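Local structure of pyruvate carboxylase n-terminal domain (Aquifex aeolicus, 1ULZ) at residues Pro128-Ser133 with Asn282-Glu287; Asp134-Ser139 with Arg193-Leu198; Gly151-Leu156 with Glu199-Asn204. The protein forms the biotin carboxylase subunit of a pyruvate carboxylase and combines an ATP-grasp fold with N- and C-terminal biotin carboxylase domains. The protein carries 1 engineered substitution. One frame throughout, in Å; residues are numbered along the deposited sequence.

All three contacts lie in the ATP-grasp part of the chain. Interaction 1 joins the loop after helix 115-124 to edge strand 283-289 of the large antiparallel sheet. Interaction 3 pairs two strands of the small three-stranded sheet and interaction 2 ties a loop to one of them; both use strand 196-200. The loop runs on from interaction 1 into interaction 2, pairing with that strand on the way: Pro131 O lies 2.9 Å from Lys200 N, and Ser133 N 2.8 Å from Leu198 O, both probable hydrogen bonds. Centres of interactions 1 and 3 are about 11 Å apart, those of 2 and 3 about 16 Å, and those of 1 and 2 about 18 Å.

Interaction 1. Residues Pro128-Ser133 with Asn282-Glu287; sequences PVVPGS and NLYFIE
Pro128 and Val129 meet Tyr284 and Phe285 where the loop after helix 115-124 passes the outermost strand, 283-289, of the large antiparallel sheet of the ATP-grasp region. One direct backbone hydrogen bond joins them: Phe285 N donates to Pro128 O at 2.7 Å, nearly straight with 173° at the hydrogen. The same carbonyl oxygen receives a CA-H contact from Tyr284 CA at 3.6 Å, and Phe285 CB touches it as well. Farther on, water 1 lies between Val130 N and Phe285 O, donating to Phe285 O at 2.9 Å; its distance to Val130 N is too short for an ordinary bond, which makes that half of the bridge doubtful. Tyr284 has the largest share of the contact surface. Its CG stands anti to the carbonyl carbon (chi1 -49°), which swings the ring across to Val129 O, Val130 and Pro131. Val130 CG2 presses on Tyr284 CB at 3.5 Å, the two side chains crossing at about a right angle. Val129 O lies in the plane of the ring at its edge, 3.6 Å from Tyr284 CD2, while Pro131 CD approaches Tyr284 CE2 obliquely at 3.9 Å. At the other end, Pro128 CG rests 3.7 Å from Leu283 O. The hydroxyl of Tyr284 is held outside the contact by Asp278, and Val130 also touches Ile276 of the next strand and Lys200 of the small sheet. A single straight backbone bond thus holds the loop beside the strand, and the remaining grip is largely apolar: a Val130 methyl on Tyr284 CB and Pro131 CD oblique to a ring whose polar tip is tied elsewhere.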
loop_
_atom_site.group_PDB
_atom_site.type_symbol
_atom_site.label_atom_id
_atom_site.label_comp_id
_atom_site.label_asym_id
_atom_site.label_seq_id
_atom_site.Cartn_x
_atom_site.Cartn_y
_atom_site.Cartn_z
ATOM N N PRO A 128 3.383 0.348 -35.457
ATOM C CA PRO A 128 2.139 0.520 -36.209
ATOM C C PRO A 128 1.444 1.843 -35.918
ATOM O O PRO A 128 1.364 2.282 -34.768
ATOM C CB PRO A 128 1.300 -0.682 -35.775
ATOM C CG PRO A 128 1.800 -0.954 -34.383
ATOM C CD PRO A 128 3.290 -0.804 -34.547
ATOM N N VAL A 129 0.953 2.473 -36.977
ATOM C CA VAL A 129 0.250 3.739 -36.872
ATOM C C VAL A 129 -1.059 3.578 -37.634
ATOM O O VAL A 129 -1.228 2.611 -38.378
ATOM C CB VAL A 129 1.071 4.888 -37.501
ATOM C CG1 VAL A 129 2.419 5.003 -36.804
ATOM C CG2 VAL A 129 1.264 4.637 -38.989
ATOM N N VAL A 130 -1.990 4.509 -37.447
ATOM C CA VAL A 130 -3.267 4.420 -38.141
ATOM C C VAL A 130 -3.028 4.585 -39.642
ATOM O O VAL A 130 -2.470 5.585 -40.084
ATOM C CB VAL A 130 -4.251 5.510 -37.655
ATOM C CG1 VAL A 130 -5.522 5.471 -38.486
ATOM C CG2 VAL A 130 -4.582 5.296 -36.187
ATOM N N PRO A 131 -3.438 3.593 -40.442
ATOM C CA PRO A 131 -3.244 3.673 -41.894
ATOM C C PRO A 131 -4.126 4.727 -42.557
ATOM O O PRO A 131 -5.204 5.050 -42.070
ATOM C CB PRO A 131 -3.554 2.254 -42.362
ATOM C CG PRO A 131 -4.591 1.796 -41.378
ATOM C CD PRO A 131 -4.045 2.307 -40.058
ATOM N N GLY A 132 -3.648 5.270 -43.665
ATOM C CA GLY A 132 -4.401 6.288 -44.374
ATOM C C GLY A 132 -3.700 6.652 -45.663
ATOM O O GLY A 132 -2.819 5.923 -46.124
ATOM N N SER A 133 -4.079 7.778 -46.250
ATOM C CA SER A 133 -3.475 8.209 -47.500
ATOM C C SER A 133 -2.063 8.745 -47.302
ATOM O O SER A 133 -1.749 9.342 -46.276
ATOM C CB SER A 133 -4.345 9.280 -48.163
ATOM O OG SER A 133 -4.560 10.364 -47.282
ATOM N N ASN A 282 -6.219 -4.289 -31.674
ATOM C CA ASN A 282 -5.090 -3.848 -32.489
ATOM C C ASN A 282 -4.708 -2.438 -32.049
ATOM O O ASN A 282 -5.576 -1.595 -31.830
ATOM C CB ASN A 282 -5.469 -3.846 -33.974
ATOM C CG ASN A 282 -5.632 -5.243 -34.530
ATOM O OD1 ASN A 282 -4.667 -6.006 -34.617
ATOM N ND2 ASN A 282 -6.860 -5.596 -34.900
ATOM N N LEU A 283 -3.409 -2.182 -31.924
ATOM C CA LEU A 283 -2.935 -0.873 -31.486
ATOM C C LEU A 283 -2.341 -0.026 -32.604
ATOM O O LEU A 283 -1.768 -0.545 -33.557
ATOM C CB LEU A 283 -1.885 -1.028 -30.381
ATOM C CG LEU A 283 -2.238 -1.917 -29.188
ATOM C CD1 LEU A 283 -1.156 -1.797 -28.123
ATOM C CD2 LEU A 283 -3.581 -1.504 -28.620
ATOM N N TYR A 284 -2.483 1.289 -32.461
ATOM C CA TYR A 284 -1.953 2.246 -33.422
ATOM C C TYR A 284 -1.324 3.393 -32.622
ATOM O O TYR A 284 -1.994 4.044 -31.821
ATOM C CB TYR A 284 -3.067 2.786 -34.322
ATOM C CG TYR A 284 -3.950 1.723 -34.937
ATOM C CD1 TYR A 284 -5.050 1.218 -34.246
ATOM C CD2 TYR A 284 -3.706 1.242 -36.219
ATOM C CE1 TYR A 284 -5.883 0.276 -34.813
ATOM C CE2 TYR A 284 -4.537 0.293 -36.796
ATOM C CZ TYR A 284 -5.624 -0.184 -36.091
ATOM O OH TYR A 284 -6.469 -1.112 -36.666
ATOM N N PHE A 285 -0.035 3.629 -32.841
ATOM C CA PHE A 285 0.694 4.677 -32.131
ATOM C C PHE A 285 0.177 6.078 -32.420
ATOM O O PHE A 285 -0.102 6.427 -33.565
ATOM C CB PHE A 285 2.185 4.584 -32.463
ATOM C CG PHE A 285 3.016 5.684 -31.869
ATOM C CD1 PHE A 285 3.156 6.899 -32.522
ATOM C CD2 PHE A 285 3.671 5.499 -30.663
ATOM C CE1 PHE A 285 3.938 7.910 -31.986
ATOM C CE2 PHE A 285 4.456 6.506 -30.118
ATOM C CZ PHE A 285 4.592 7.712 -30.779
ATOM N N ILE A 286 0.056 6.875 -31.361
ATOM C CA ILE A 286 -0.427 8.248 -31.452
ATOM C C ILE A 286 0.669 9.249 -31.098
ATOM O O ILE A 286 0.933 10.185 -31.856
ATOM C CB ILE A 286 -1.613 8.486 -30.493
ATOM C CG1 ILE A 286 -2.806 7.616 -30.899
ATOM C CG2 ILE A 286 -1.994 9.958 -30.504
ATOM C CD1 ILE A 286 -3.351 7.934 -32.274
ATOM N N GLU A 287 1.294 9.056 -29.936
ATOM C CA GLU A 287 2.360 9.941 -29.481
ATOM C C GLU A 287 3.074 9.378 -28.257
ATOM O O GLU A 287 2.650 8.376 -27.679
ATOM C CB GLU A 287 1.799 11.318 -29.131
ATOM C CG GLU A 287 0.923 11.320 -27.889
ATOM C CD GLU A 287 0.397 12.699 -27.570
ATOM O OE1 GLU A 287 1.219 13.641 -27.531
ATOM O OE2 GLU A 287 -0.828 12.845 -27.355
HETATM O O HOH W 1 -1.537 6.531 -36.139
#

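Interaction 2. Residues Asp134-Ser139 with Arg193-Leu198; sequences DGVLKS and RGDLLL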
loop_
_atom_site.group_PDB
_atom_site.type_symbol
_atom_site.label_atom_id
_atom_site.label_comp_id
_atom_site.label_asym_id
_atom_site.label_seq_id
_atom_site.Cartn_x
_atom_site.Cartn_y
_atom_site.Cartn_z
ATOM N N ASP A 134 -1.215 8.522 -48.298
ATOM C CA ASP A 134 0.166 8.992 -48.267
ATOM C C ASP A 134 0.136 10.425 -48.797
ATOM O O ASP A 134 0.634 10.709 -49.887
ATOM C CB ASP A 134 1.031 8.110 -49.176
ATOM C CG ASP A 134 2.470 8.565 -49.227
ATOM O OD1 ASP A 134 3.238 8.037 -50.061
ATOM O OD2 ASP A 134 2.834 9.453 -48.428
ATOM N N GLY A 135 -0.463 11.324 -48.023
ATOM C CA GLY A 135 -0.581 12.701 -48.463
ATOM C C GLY A 135 -1.941 12.875 -49.124
ATOM O O GLY A 135 -2.842 12.057 -48.934
ATOM N N VAL A 136 -2.094 13.928 -49.917
ATOM C CA VAL A 136 -3.361 14.194 -50.587
ATOM C C VAL A 136 -3.775 13.065 -51.526
ATOM O O VAL A 136 -2.927 12.409 -52.134
ATOM C CB VAL A 136 -3.284 15.507 -51.380
ATOM C CG1 VAL A 136 -4.557 15.718 -52.180
ATOM C CG2 VAL A 136 -3.059 16.672 -50.416
ATOM N N LEU A 137 -5.082 12.831 -51.623
ATOM C CA LEU A 137 -5.620 11.800 -52.501
ATOM C C LEU A 137 -5.492 12.269 -53.945
ATOM O O LEU A 137 -5.788 13.426 -54.267
ATOM C CB LEU A 137 -7.098 11.534 -52.182
ATOM C CG LEU A 137 -7.394 10.738 -50.909
ATOM C CD1 LEU A 137 -8.869 10.838 -50.543
ATOM C CD2 LEU A 137 -6.984 9.297 -51.128
ATOM N N LYS A 138 -5.048 11.369 -54.813
ATOM C CA LYS A 138 -4.881 11.699 -56.219
ATOM C C LYS A 138 -6.210 11.715 -56.953
ATOM O O LYS A 138 -6.413 12.533 -57.845
ATOM C CB LYS A 138 -3.946 10.694 -56.900
ATOM C CG LYS A 138 -2.472 10.858 -56.548
ATOM C CD LYS A 138 -1.626 9.990 -57.463
ATOM C CE LYS A 138 -1.999 10.244 -58.928
ATOM N NZ LYS A 138 -1.149 9.484 -59.898
ATOM N N SER A 139 -7.110 10.812 -56.575
ATOM C CA SER A 139 -8.413 10.723 -57.223
ATOM C C SER A 139 -9.399 9.891 -56.413
ATOM O O SER A 139 -9.062 9.337 -55.357
ATOM C CB SER A 139 -8.266 10.079 -58.593
ATOM O OG SER A 139 -7.936 8.706 -58.443
ATOM N N ARG A 193 -7.916 24.037 -53.920
ATOM C CA ARG A 193 -7.784 22.594 -53.760
ATOM C C ARG A 193 -8.292 22.211 -52.383
ATOM O O ARG A 193 -8.215 23.007 -51.439
ATOM C CB ARG A 193 -6.315 22.157 -53.894
ATOM C CG ARG A 193 -5.784 22.131 -55.326
ATOM C CD ARG A 193 -4.412 21.443 -55.407
ATOM N NE ARG A 193 -4.010 21.200 -56.793
ATOM C CZ ARG A 193 -2.949 20.476 -57.159
ATOM N NH1 ARG A 193 -2.168 19.913 -56.244
ATOM N NH2 ARG A 193 -2.673 20.305 -58.449
ATOM N N GLY A 194 -8.804 20.992 -52.263
ATOM C CA GLY A 194 -9.302 20.543 -50.977
ATOM C C GLY A 194 -8.202 19.827 -50.217
ATOM O O GLY A 194 -8.196 19.818 -48.981
ATOM N N ASP A 195 -7.254 19.246 -50.952
ATOM C CA ASP A 195 -6.167 18.510 -50.321
ATOM C C ASP A 195 -6.821 17.493 -49.404
ATOM O O ASP A 195 -6.591 17.480 -48.194
ATOM C CB ASP A 195 -5.277 19.457 -49.513
ATOM C CG ASP A 195 -4.290 20.210 -50.384
ATOM O OD1 ASP A 195 -4.465 20.206 -51.625
ATOM O OD2 ASP A 195 -3.340 20.806 -49.828
ATOM N N LEU A 196 -7.655 16.650 -49.998
ATOM C CA LEU A 196 -8.377 15.630 -49.255
ATOM C C LEU A 196 -7.470 14.506 -48.787
ATOM O O LEU A 196 -6.661 13.986 -49.553
ATOM C CB LEU A 196 -9.498 15.047 -50.116
ATOM C CG LEU A 196 -10.527 16.045 -50.649
ATOM C CD1 LEU A 196 -11.605 15.300 -51.435
ATOM C CD2 LEU A 196 -11.144 16.799 -49.492
ATOM N N LEU A 197 -7.620 14.141 -47.518
ATOM C CA LEU A 197 -6.848 13.065 -46.919
ATOM C C LEU A 197 -7.837 11.991 -46.474
ATOM O O LEU A 197 -8.975 12.302 -46.117
ATOM C CB LEU A 197 -6.083 13.578 -45.693
ATOM C CG LEU A 197 -5.061 14.707 -45.862
ATOM C CD1 LEU A 197 -4.569 15.144 -44.485
ATOM C CD2 LEU A 197 -3.892 14.237 -46.722
ATOM N N LEU A 198 -7.415 10.732 -46.509
ATOM C CA LEU A 198 -8.261 9.626 -46.069
ATOM C C LEU A 198 -7.506 8.937 -44.926
ATOM O O LEU A 198 -6.280 8.858 -44.949
ATOM C CB LEU A 198 -8.504 8.624 -47.206
ATOM C CG LEU A 198 -9.654 7.636 -46.964
ATOM C CD1 LEU A 198 -10.973 8.364 -47.139
ATOM C CD2 LEU A 198 -9.588 6.466 -47.933
#
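Leu137 N donates to Leu196 O at 2.8 Å, tying the loop before helix 140-150 to edge strand 196-200 of the small antiparallel sheet of the ATP-grasp fold. Val136 CA adds a CA-H contact to the same oxygen at 3.5 Å. Leu137 then turns inward: its CB and CG both pass 3.6 Å from Leu196 O, and CD1 reaches Leu198 CB at 4.0 Å. Leu146 of helix 140-150 touches both Leu137 and Leu198, and Tyr180 of helix 173-189 packs on Leu137 and Leu196, so this leucine cluster joins the loop and strand to two helices. Val136 sits nearer the start of the segment 193-198. Its CG1, anti to the backbone N (chi1 175°), leaves CG2 beside that N, and both methyl groups rest against Asp195 from one side, CG1 lying 3.7 Å from Asp195 CA and CG2 touching both Asp195 CA and CB. Gly135 adopts a positive phi of 95°, where a CB would collide with the preceding carbonyl oxygen. Its own carbonyl oxygen accepts from Ser133 OG and is touched by Leu197 CD2 at 3.3 Å.

Interaction 3. Residues Gly151-Leu156 with Glu199-Asn204; sequences GYPVLL and EKFIEN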
loop_
_atom_site.group_PDB
_atom_site.type_symbol
_atom_site.label_atom_id
_atom_site.label_comp_id
_atom_site.label_asym_id
_atom_site.label_seq_id
_atom_site.Cartn_x
_atom_site.Cartn_y
_atom_site.Cartn_z
ATOM N N GLY A 151 -9.593 -1.086 -44.973
ATOM C CA GLY A 151 -10.840 -1.524 -44.373
ATOM C C GLY A 151 -11.731 -0.418 -43.850
ATOM O O GLY A 151 -11.246 0.540 -43.249
ATOM N N TYR A 152 -13.037 -0.554 -44.080
ATOM C CA TYR A 152 -14.028 0.422 -43.620
ATOM C C TYR A 152 -14.388 0.184 -42.156
ATOM O O TYR A 152 -14.283 -0.937 -41.655
ATOM C CB TYR A 152 -15.314 0.330 -44.450
ATOM C CG TYR A 152 -15.224 0.944 -45.827
ATOM C CD1 TYR A 152 -14.734 0.218 -46.906
ATOM C CD2 TYR A 152 -15.632 2.253 -46.049
ATOM C CE1 TYR A 152 -14.656 0.779 -48.166
ATOM C CE2 TYR A 152 -15.556 2.823 -47.307
ATOM C CZ TYR A 152 -15.068 2.082 -48.362
ATOM O OH TYR A 152 -14.985 2.643 -49.615
ATOM N N PRO A 153 -14.857 1.230 -41.459
ATOM C CA PRO A 153 -15.059 2.587 -41.973
ATOM C C PRO A 153 -13.779 3.403 -42.124
ATOM O O PRO A 153 -12.748 3.077 -41.542
ATOM C CB PRO A 153 -16.008 3.198 -40.947
ATOM C CG PRO A 153 -15.551 2.549 -39.664
ATOM C CD PRO A 153 -15.383 1.107 -40.084
ATOM N N VAL A 154 -13.864 4.475 -42.903
ATOM C CA VAL A 154 -12.729 5.360 -43.122
ATOM C C VAL A 154 -13.161 6.817 -42.947
ATOM O O VAL A 154 -14.357 7.116 -42.901
ATOM C CB VAL A 154 -12.134 5.173 -44.539
ATOM C CG1 VAL A 154 -11.633 3.745 -44.703
ATOM C CG2 VAL A 154 -13.184 5.499 -45.599
ATOM N N LEU A 155 -12.188 7.716 -42.849
ATOM C CA LEU A 155 -12.459 9.136 -42.666
ATOM C C LEU A 155 -11.915 9.955 -43.836
ATOM O O LEU A 155 -10.789 9.744 -44.279
ATOM C CB LEU A 155 -11.797 9.648 -41.378
ATOM C CG LEU A 155 -12.005 8.913 -40.055
ATOM C CD1 LEU A 155 -11.130 9.572 -38.990
ATOM C CD2 LEU A 155 -13.472 8.951 -39.645
ATOM N N LEU A 156 -12.717 10.897 -44.320
ATOM C CA LEU A 156 -12.310 11.771 -45.415
ATOM C C LEU A 156 -12.335 13.196 -44.872
ATOM O O LEU A 156 -13.294 13.582 -44.209
ATOM C CB LEU A 156 -13.292 11.644 -46.580
ATOM C CG LEU A 156 -13.028 12.485 -47.829
ATOM C CD1 LEU A 156 -11.728 12.043 -48.480
ATOM C CD2 LEU A 156 -14.197 12.329 -48.804
ATOM N N GLU A 199 -8.236 8.443 -43.935
ATOM C CA GLU A 199 -7.625 7.772 -42.790
ATOM C C GLU A 199 -8.562 6.682 -42.293
ATOM O O GLU A 199 -9.770 6.801 -42.413
ATOM C CB GLU A 199 -7.384 8.791 -41.663
ATOM C CG GLU A 199 -6.891 8.202 -40.346
ATOM C CD GLU A 199 -7.205 9.101 -39.146
ATOM O OE1 GLU A 199 -6.870 10.310 -39.199
ATOM O OE2 GLU A 199 -7.791 8.597 -38.155
ATOM N N LYS A 200 -8.008 5.614 -41.734
ATOM C CA LYS A 200 -8.844 4.547 -41.207
ATOM C C LYS A 200 -9.547 5.108 -39.971
ATOM O O LYS A 200 -8.928 5.822 -39.181
ATOM C CB LYS A 200 -7.982 3.352 -40.811
ATOM C CG LYS A 200 -8.762 2.080 -40.540
ATOM C CD LYS A 200 -7.824 0.993 -40.018
ATOM C CE LYS A 200 -8.451 -0.382 -40.123
ATOM N NZ LYS A 200 -9.716 -0.485 -39.359
ATOM N N PHE A 201 -10.834 4.803 -39.817
ATOM C CA PHE A 201 -11.618 5.272 -38.675
ATOM C C PHE A 201 -11.575 4.226 -37.567
ATOM O O PHE A 201 -12.095 3.122 -37.736
ATOM C CB PHE A 201 -13.085 5.497 -39.081
ATOM C CG PHE A 201 -13.965 6.025 -37.961
ATOM C CD1 PHE A 201 -15.343 5.859 -38.010
ATOM C CD2 PHE A 201 -13.423 6.717 -36.890
ATOM C CE1 PHE A 201 -16.161 6.373 -37.018
ATOM C CE2 PHE A 201 -14.236 7.238 -35.889
ATOM C CZ PHE A 201 -15.611 7.066 -35.954
ATOM N N ILE A 202 -10.951 4.572 -36.442
ATOM C CA ILE A 202 -10.873 3.658 -35.296
ATOM C C ILE A 202 -11.992 4.100 -34.365
ATOM O O ILE A 202 -11.810 4.992 -33.536
ATOM C CB ILE A 202 -9.523 3.777 -34.556
ATOM C CG1 ILE A 202 -8.373 3.674 -35.558
ATOM C CG2 ILE A 202 -9.398 2.657 -33.530
ATOM C CD1 ILE A 202 -8.387 2.388 -36.367
ATOM N N GLU A 203 -13.148 3.467 -34.515
ATOM C CA GLU A 203 -14.344 3.814 -33.751
ATOM C C GLU A 203 -14.452 3.222 -32.344
ATOM O O GLU A 203 -14.123 2.052 -32.123
ATOM C CB GLU A 203 -15.570 3.431 -34.586
ATOM C CG GLU A 203 -16.898 3.777 -33.973
ATOM C CD GLU A 203 -18.012 3.776 -35.001
ATOM O OE1 GLU A 203 -17.982 2.914 -35.912
ATOM O OE2 GLU A 203 -18.916 4.636 -34.888
ATOM N N ASN A 204 -14.953 4.027 -31.404
ATOM C CA ASN A 204 -15.087 3.587 -30.012
ATOM C C ASN A 204 -13.719 3.063 -29.593
ATOM O O ASN A 204 -13.588 1.916 -29.161
ATOM C CB ASN A 204 -16.106 2.448 -29.899
ATOM C CG ASN A 204 -17.508 2.859 -30.338
ATOM O OD1 ASN A 204 -18.363 2.003 -30.578
ATOM N ND2 ASN A 204 -17.752 4.166 -30.434
HETATM O O HOH W 2 -11.977 0.934 -39.832
#
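Leu155 and Glu199 are an antiparallel hydrogen-bonded pair joining strands 154-158 and 196-200, the central and one outer strand of the small ATP-grasp sheet. Leu155 N donates to Glu199 O at 2.6 Å, and Glu199 N returns a bond to Leu155 O at 2.9 Å. From this pair the Leu155 side chain leads toward Phe201. Its CB lies 3.6 Å from Glu199 O, and CG, anti to the carbonyl carbon (chi1 -51°), comes against Phe201 CB. There the branches part. CD1 runs beside the glutamate, which points the same way, and touches Glu199 OE2 at 3.6 Å; CD2 sits over one face of the Phe201 ring, 3.4 Å from Phe201 CG. Pro153 CG reaches the same ring obliquely, 3.7 Å from Phe201 CD1. Ile169 of strand 168-170 also packs on Leu155 and Phe201. A cis peptide bond precedes Pro153, whose carbonyl oxygen accepts from Phe201 N at 3.1 Å, the donor standing above the carbonyl plane. Lys200 stretches past Gly151, its CG meeting Gly151 O, before it bends at its last torsion. Its NZ donates to water 2 at 2.7 Å, and that water donates to both Pro153 O and Phe201 O.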